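Local coordinates for Exo-beta-1,3-glucanase (Streptomyces sp. SirexAA-E, PDB 4PEY), which hydrolyses laminarin and laminarioligosaccharides as an exo-beta-1,3-glucanase, releasing glucose and laminaribiose, at residues A[454-459]-A[495-500]; A[526-531]-A[552-557]. The protein carries 1 engineered substitution. All coordinates share one frame; numbering follows the deposited sequence.

Overall arrangement
Both contacts belong to the C-terminal of the two tandem beta-helices characteristic of glycoside hydrolase family 55. Contact 1 pairs strands 450-458 and 489-498 in parallel, whereas contact 2 pairs strand 520-529 with the antiparallel strand 555-560 that closes this series of strands. Their centres are about 9 Å apart because strands 489-498 and 520-529 are neighbours: Cys498 N lies 2.8 Å from Val528 O, and Cys498 O the same distance from Leu530 N, both probable hydrogen bonds. Contact 1 holds Ala458, the engineered replacement of the inferred proton donor. Tyr499 of contact 1 and Leu530 and Thr552 of contact 2 line one glycan pocket, the Thr552 side chain about 4 Å (nearest atoms) from a bound glucose.

Contact 1: residues A[454-459]-A[495-500]; sequences FYQNAK and GSYCYF. Engineered in segment 454-459: Ala458 (natural residue Glu). With BGC (beta-D-glucopyranose), chain B.
Asn457 and Ser496 are bridge partners on adjacent rungs of a parallel beta-helix, Ser496 OG donating a hydrogen bond to Asn457 OD1 at 2.7 Å. The register puts both side chains on one face of the sheet; CG of Asn457 is anti to its backbone N (chi1 162°), as is OG of Ser496. Asn457 ND2 donates to the backbone carbonyl of Val435 on strand 429-436, while Ser496 OG also bonds Tyr536. This buried part is tightly knit: the backbone bonds run from Gly495 N to Tyr455 O through to Lys459 N, which reaches Tyr497 O at 2.8 Å.

On the opposite face Gln456 crosses the Tyr497 side chain at about a right angle, NE2 lying 3.7 Å from Tyr497 CE2 with amide and ring planes 23° apart. The amide bonds Gln130 and Glu436, both substrate-binding residues, and Asn457 O sits 3.4 Å above the Tyr497 ring plane, toward its rim. The engineered Ala458, glutamate in the natural enzyme and the inferred proton donor, has its methyl on this same face.

Beyond Cys498 the pairing ends and the contact is looser: Phe500 CZ grazes Lys459 CB at 4.3 Å, and the partly exposed Tyr499 faces the sugar, glucose C6 lying 3.5 Å above the centre of its ring. An alanine at Tyr499 would probably leave the glucose hydroxymethyl group without its aromatic platform and Tyr461 without its edge-to-face partner. At the other end, one water donates to Tyr455 O at 2.9 Å and to Tyr497 OH, also hydrogen-bonded to Gln174, at 2.8 Å.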
loop_
_atom_site.group_PDB
_atom_site.type_symbol
_atom_site.label_atom_id
_atom_site.label_comp_id
_atom_site.label_asym_id
_atom_site.label_seq_id
_atom_site.Cartn_x
_atom_site.Cartn_y
_atom_site.Cartn_z
ATOM N N PHE A 454 -9.104 -7.556 2.630
ATOM C CA PHE A 454 -8.183 -7.038 3.654
ATOM C C PHE A 454 -8.309 -5.530 3.908
ATOM O O PHE A 454 -8.074 -4.702 3.024
ATOM C CB PHE A 454 -6.710 -7.348 3.355
ATOM C CG PHE A 454 -5.788 -6.884 4.460
ATOM C CD1 PHE A 454 -5.460 -7.731 5.514
ATOM C CD2 PHE A 454 -5.280 -5.589 4.464
ATOM C CE1 PHE A 454 -4.628 -7.297 6.543
ATOM C CE2 PHE A 454 -4.464 -5.150 5.488
ATOM C CZ PHE A 454 -4.127 -6.004 6.525
ATOM N N TYR A 455 -8.629 -5.190 5.151
ATOM C CA TYR A 455 -8.630 -3.803 5.597
ATOM C C TYR A 455 -7.922 -3.696 6.932
ATOM O O TYR A 455 -8.169 -4.498 7.840
ATOM C CB TYR A 455 -10.059 -3.264 5.726
ATOM C CG TYR A 455 -10.156 -1.809 6.145
ATOM C CD1 TYR A 455 -9.522 -0.814 5.410
ATOM C CD2 TYR A 455 -10.906 -1.425 7.263
ATOM C CE1 TYR A 455 -9.618 0.521 5.771
ATOM C CE2 TYR A 455 -11.020 -0.082 7.633
ATOM C CZ TYR A 455 -10.375 0.887 6.882
ATOM O OH TYR A 455 -10.471 2.221 7.228
ATOM N N GLN A 456 -7.036 -2.711 7.047
ATOM C CA GLN A 456 -6.417 -2.378 8.330
ATOM C C GLN A 456 -6.603 -0.901 8.611
ATOM O O GLN A 456 -6.224 -0.051 7.792
ATOM C CB GLN A 456 -4.923 -2.726 8.353
ATOM C CG GLN A 456 -4.258 -2.479 9.735
ATOM C CD GLN A 456 -3.689 -1.075 9.904
ATOM O OE1 GLN A 456 -2.961 -0.574 9.041
ATOM N NE2 GLN A 456 -4.027 -0.430 11.025
ATOM N N ASN A 457 -7.197 -0.599 9.763
ATOM C CA ASN A 457 -7.361 0.767 10.217
ATOM C C ASN A 457 -6.909 0.933 11.656
ATOM O O ASN A 457 -7.002 -0.003 12.453
ATOM C CB ASN A 457 -8.823 1.202 10.103
ATOM C CG ASN A 457 -9.129 2.428 10.944
ATOM O OD1 ASN A 457 -9.541 2.322 12.105
ATOM N ND2 ASN A 457 -8.922 3.604 10.364
ATOM N N ALA A 458 -6.402 2.119 11.978
ATOM C CA ALA A 458 -6.345 2.568 13.365
ATOM C C ALA A 458 -6.992 3.933 13.391
ATOM O O ALA A 458 -6.788 4.735 12.476
ATOM C CB ALA A 458 -4.916 2.622 13.895
ATOM N N LYS A 459 -7.790 4.197 14.421
ATOM C CA LYS A 459 -8.476 5.478 14.541
ATOM C C LYS A 459 -7.501 6.564 14.997
ATOM O O LYS A 459 -6.397 6.263 15.455
ATOM C CB LYS A 459 -9.661 5.357 15.507
ATOM C CG LYS A 459 -10.815 4.484 14.974
ATOM C CD LYS A 459 -11.438 5.019 13.680
ATOM C CE LYS A 459 -12.008 6.421 13.839
ATOM N NZ LYS A 459 -12.520 6.991 12.554
ATOM N N GLY A 495 -10.124 -5.055 10.010
ATOM C CA GLY A 495 -9.916 -4.675 11.400
ATOM C C GLY A 495 -9.721 -3.188 11.616
ATOM O O GLY A 495 -9.083 -2.511 10.800
ATOM N N SER A 496 -10.274 -2.687 12.719
ATOM C CA SER A 496 -10.078 -1.303 13.149
ATOM C C SER A 496 -9.590 -1.289 14.594
ATOM O O SER A 496 -10.181 -1.958 15.438
ATOM C CB SER A 496 -11.383 -0.505 13.023
ATOM O OG SER A 496 -11.251 0.803 13.567
ATOM N N TYR A 497 -8.524 -0.537 14.873
ATOM C CA TYR A 497 -7.919 -0.512 16.213
ATOM C C TYR A 497 -7.995 0.895 16.799
ATOM O O TYR A 497 -7.904 1.876 16.060
ATOM C CB TYR A 497 -6.454 -0.978 16.181
ATOM C CG TYR A 497 -6.185 -2.111 15.215
ATOM C CD1 TYR A 497 -7.062 -3.191 15.105
ATOM C CD2 TYR A 497 -5.056 -2.101 14.406
ATOM C CE1 TYR A 497 -6.830 -4.216 14.202
ATOM C CE2 TYR A 497 -4.821 -3.114 13.498
ATOM C CZ TYR A 497 -5.703 -4.177 13.409
ATOM O OH TYR A 497 -5.461 -5.197 12.505
ATOM N N CYS A 498 -8.162 1.019 18.115
ATOM C CA CYS A 498 -8.140 2.350 18.719
ATOM C C CYS A 498 -7.027 2.490 19.754
ATOM O O CYS A 498 -6.597 1.527 20.390
ATOM C CB CYS A 498 -9.499 2.718 19.342
ATOM S SG CYS A 498 -9.954 1.887 20.886
ATOM N N TYR A 499 -6.557 3.718 19.892
ATOM C CA TYR A 499 -5.525 4.068 20.848
ATOM C C TYR A 499 -5.712 5.552 21.138
ATOM O O TYR A 499 -4.947 6.404 20.687
ATOM C CB TYR A 499 -4.133 3.743 20.296
ATOM C CG TYR A 499 -2.963 4.057 21.198
ATOM C CD1 TYR A 499 -2.755 3.355 22.386
ATOM C CD2 TYR A 499 -2.036 5.029 20.839
ATOM C CE1 TYR A 499 -1.659 3.633 23.202
ATOM C CE2 TYR A 499 -0.947 5.311 21.638
ATOM C CZ TYR A 499 -0.762 4.618 22.815
ATOM O OH TYR A 499 0.332 4.918 23.588
ATOM N N PHE A 500 -6.773 5.848 21.882
ATOM C CA PHE A 500 -7.080 7.219 22.246
ATOM C C PHE A 500 -6.182 7.629 23.410
ATOM O O PHE A 500 -6.612 7.665 24.562
ATOM C CB PHE A 500 -8.570 7.361 22.599
ATOM C CG PHE A 500 -9.497 7.206 21.414
ATOM C CD1 PHE A 500 -9.661 8.240 20.503
ATOM C CD2 PHE A 500 -10.219 6.030 21.221
ATOM C CE1 PHE A 500 -10.523 8.102 19.404
ATOM C CE2 PHE A 500 -11.084 5.890 20.131
ATOM C CZ PHE A 500 -11.231 6.927 19.223
HETATM C C2 BGC B . 0.320 -0.568 17.108
HETATM C C3 BGC B . 0.714 0.881 16.853
HETATM C C4 BGC B . 0.234 1.755 18.002
HETATM C C5 BGC B . 0.755 1.194 19.314
HETATM C C6 BGC B . 0.283 2.053 20.480
HETATM C C1 BGC B . 0.730 -1.030 18.501
HETATM O O2 BGC B . 0.973 -1.383 16.158
HETATM O O3 BGC B . 0.056 1.230 15.615
HETATM O O4 BGC B . 0.676 3.082 17.790
HETATM O O5 BGC B . 0.260 -0.123 19.481
HETATM O O6 BGC B . 0.831 1.550 21.682
HETATM O O HOH W 1 -6.543 -5.681 9.947
#

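Contact 2: residues A[526-531]-A[552-557]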
loop_
_atom_site.group_PDB
_atom_site.type_symbol
_atom_site.label_atom_id
_atom_site.label_comp_id
_atom_site.label_asym_id
_atom_site.label_seq_id
_atom_site.Cartn_x
_atom_site.Cartn_y
_atom_site.Cartn_z
ATOM N N LEU A 526 -13.200 -7.337 12.908
ATOM C CA LEU A 526 -12.726 -7.227 14.285
ATOM C C LEU A 526 -12.408 -5.792 14.656
ATOM O O LEU A 526 -12.043 -4.976 13.796
ATOM C CB LEU A 526 -11.502 -8.135 14.477
ATOM C CG LEU A 526 -10.289 -7.847 13.585
ATOM C CD1 LEU A 526 -8.964 -7.767 14.351
ATOM C CD2 LEU A 526 -10.249 -8.831 12.414
ATOM N N VAL A 527 -12.574 -5.482 15.938
ATOM C CA VAL A 527 -12.078 -4.223 16.485
ATOM C C VAL A 527 -11.216 -4.520 17.710
ATOM O O VAL A 527 -11.405 -5.528 18.397
ATOM C CB VAL A 527 -13.221 -3.233 16.843
ATOM C CG1 VAL A 527 -14.018 -2.867 15.591
ATOM C CG2 VAL A 527 -14.138 -3.797 17.940
ATOM N N VAL A 528 -10.241 -3.654 17.963
ATOM C CA VAL A 528 -9.279 -3.896 19.033
ATOM C C VAL A 528 -8.919 -2.585 19.712
ATOM O O VAL A 528 -8.579 -1.609 19.029
ATOM C CB VAL A 528 -7.958 -4.542 18.518
ATOM C CG1 VAL A 528 -7.141 -5.053 19.693
ATOM C CG2 VAL A 528 -8.215 -5.663 17.505
ATOM N N SER A 529 -9.011 -2.551 21.042
ATOM C CA SER A 529 -8.455 -1.444 21.811
ATOM C C SER A 529 -7.020 -1.762 22.178
ATOM O O SER A 529 -6.749 -2.809 22.761
ATOM C CB SER A 529 -9.264 -1.188 23.089
ATOM O OG SER A 529 -8.574 -0.298 23.957
ATOM N N LEU A 530 -6.104 -0.853 21.859
ATOM C CA LEU A 530 -4.700 -1.079 22.167
ATOM C C LEU A 530 -4.414 -0.632 23.606
ATOM O O LEU A 530 -4.340 0.567 23.910
ATOM C CB LEU A 530 -3.805 -0.350 21.151
ATOM C CG LEU A 530 -4.145 -0.648 19.677
ATOM C CD1 LEU A 530 -3.269 0.154 18.729
ATOM C CD2 LEU A 530 -4.052 -2.152 19.381
ATOM N N GLY A 531 -4.288 -1.603 24.503
ATOM C CA GLY A 531 -3.924 -1.315 25.883
ATOM C C GLY A 531 -4.963 -0.539 26.681
ATOM O O GLY A 531 -4.623 0.187 27.615
ATOM N N THR A 552 -5.920 -5.942 25.226
ATOM C CA THR A 552 -5.831 -5.916 23.758
ATOM C C THR A 552 -6.350 -7.235 23.143
ATOM O O THR A 552 -5.736 -7.833 22.247
ATOM C CB THR A 552 -4.368 -5.604 23.299
ATOM O OG1 THR A 552 -3.857 -4.496 24.059
ATOM C CG2 THR A 552 -4.312 -5.224 21.822
ATOM N N ILE A 553 -7.515 -7.666 23.618
ATOM C CA ILE A 553 -8.216 -8.814 23.044
ATOM C C ILE A 553 -9.241 -8.350 21.998
ATOM O O ILE A 553 -10.120 -7.540 22.305
ATOM C CB ILE A 553 -8.931 -9.633 24.137
ATOM C CG1 ILE A 553 -7.924 -10.129 25.181
ATOM C CG2 ILE A 553 -9.704 -10.791 23.522
ATOM C CD1 ILE A 553 -8.560 -10.889 26.322
ATOM N N PRO A 554 -9.128 -8.847 20.754
ATOM C CA PRO A 554 -10.092 -8.424 19.729
ATOM C C PRO A 554 -11.537 -8.814 20.031
ATOM O O PRO A 554 -11.795 -9.872 20.624
ATOM C CB PRO A 554 -9.611 -9.151 18.471
ATOM C CG PRO A 554 -8.159 -9.399 18.701
ATOM C CD PRO A 554 -8.029 -9.646 20.180
ATOM N N SER A 555 -12.463 -7.950 19.621
ATOM C CA SER A 555 -13.881 -8.295 19.528
ATOM C C SER A 555 -14.192 -8.592 18.065
ATOM O O SER A 555 -13.885 -7.787 17.188
ATOM C CB SER A 555 -14.760 -7.162 20.056
ATOM O OG SER A 555 -16.131 -7.499 19.944
ATOM N N GLN A 556 -14.807 -9.743 17.811
ATOM C CA GLN A 556 -14.938 -10.276 16.455
ATOM C C GLN A 556 -16.375 -10.516 16.018
ATOM O O GLN A 556 -17.242 -10.853 16.830
ATOM C CB GLN A 556 -14.170 -11.598 16.347
ATOM C CG GLN A 556 -12.689 -11.475 16.674
ATOM C CD GLN A 556 -12.064 -12.802 17.055
ATOM O OE1 GLN A 556 -12.689 -13.634 17.727
ATOM N NE2 GLN A 556 -10.827 -13.014 16.624
ATOM N N VAL A 557 -16.612 -10.365 14.717
ATOM C CA VAL A 557 -17.869 -10.785 14.108
ATOM C C VAL A 557 -17.522 -11.604 12.875
ATOM O O VAL A 557 -16.846 -11.109 11.976
ATOM C CB VAL A 557 -18.767 -9.579 13.728
ATOM C CG1 VAL A 557 -19.881 -10.013 12.790
ATOM C CG2 VAL A 557 -19.342 -8.921 14.988
HETATM O O HOH W 2 -7.185 -3.361 25.449
HETATM O O HOH W 3 -9.464 -4.847 22.731
#
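Val528 CG1 stands anti to its backbone N (chi1 -167°) and CG2 of Thr552 anti to its own, which brings the two methyls together at 3.5 Å, the side chains crossing at about a right angle. The same rotation of Thr552 (chi1 -46°) sets OG1 beside its backbone N, where it accepts a hydrogen bond from Gly531 N at 3.0 Å. Val528 CG2, the other branch, lies alongside the Pro554 ring, 3.9 Å from Pro554 CB, the two side chains pointing the same way.

Regular antiparallel pairing is confined to the far end: Val527 and Ser555 form a hydrogen-bonded pair, with Val527 N to Ser555 O and Ser555 N to Val527 O both 2.9 Å. Nearer Thr552 water lies between the backbones: one molecule accepts from Thr552 N close to Ser529 O, and another accepts from Ser529 N at 2.9 Å close to Ile553 O, though each has more acceptors nearby than protons to give. Leu530 and Thr552 also line the glycan pocket, and Leu530 CD2 is 3.9 Å from Thr552 CG2.

Strand 520-529 lies between the parallel strand 489-498, whose Tyr497 packs on Leu526 and Val528, and the antiparallel strand 555-560, while Tyr536 of strand 535-536 touches Val527.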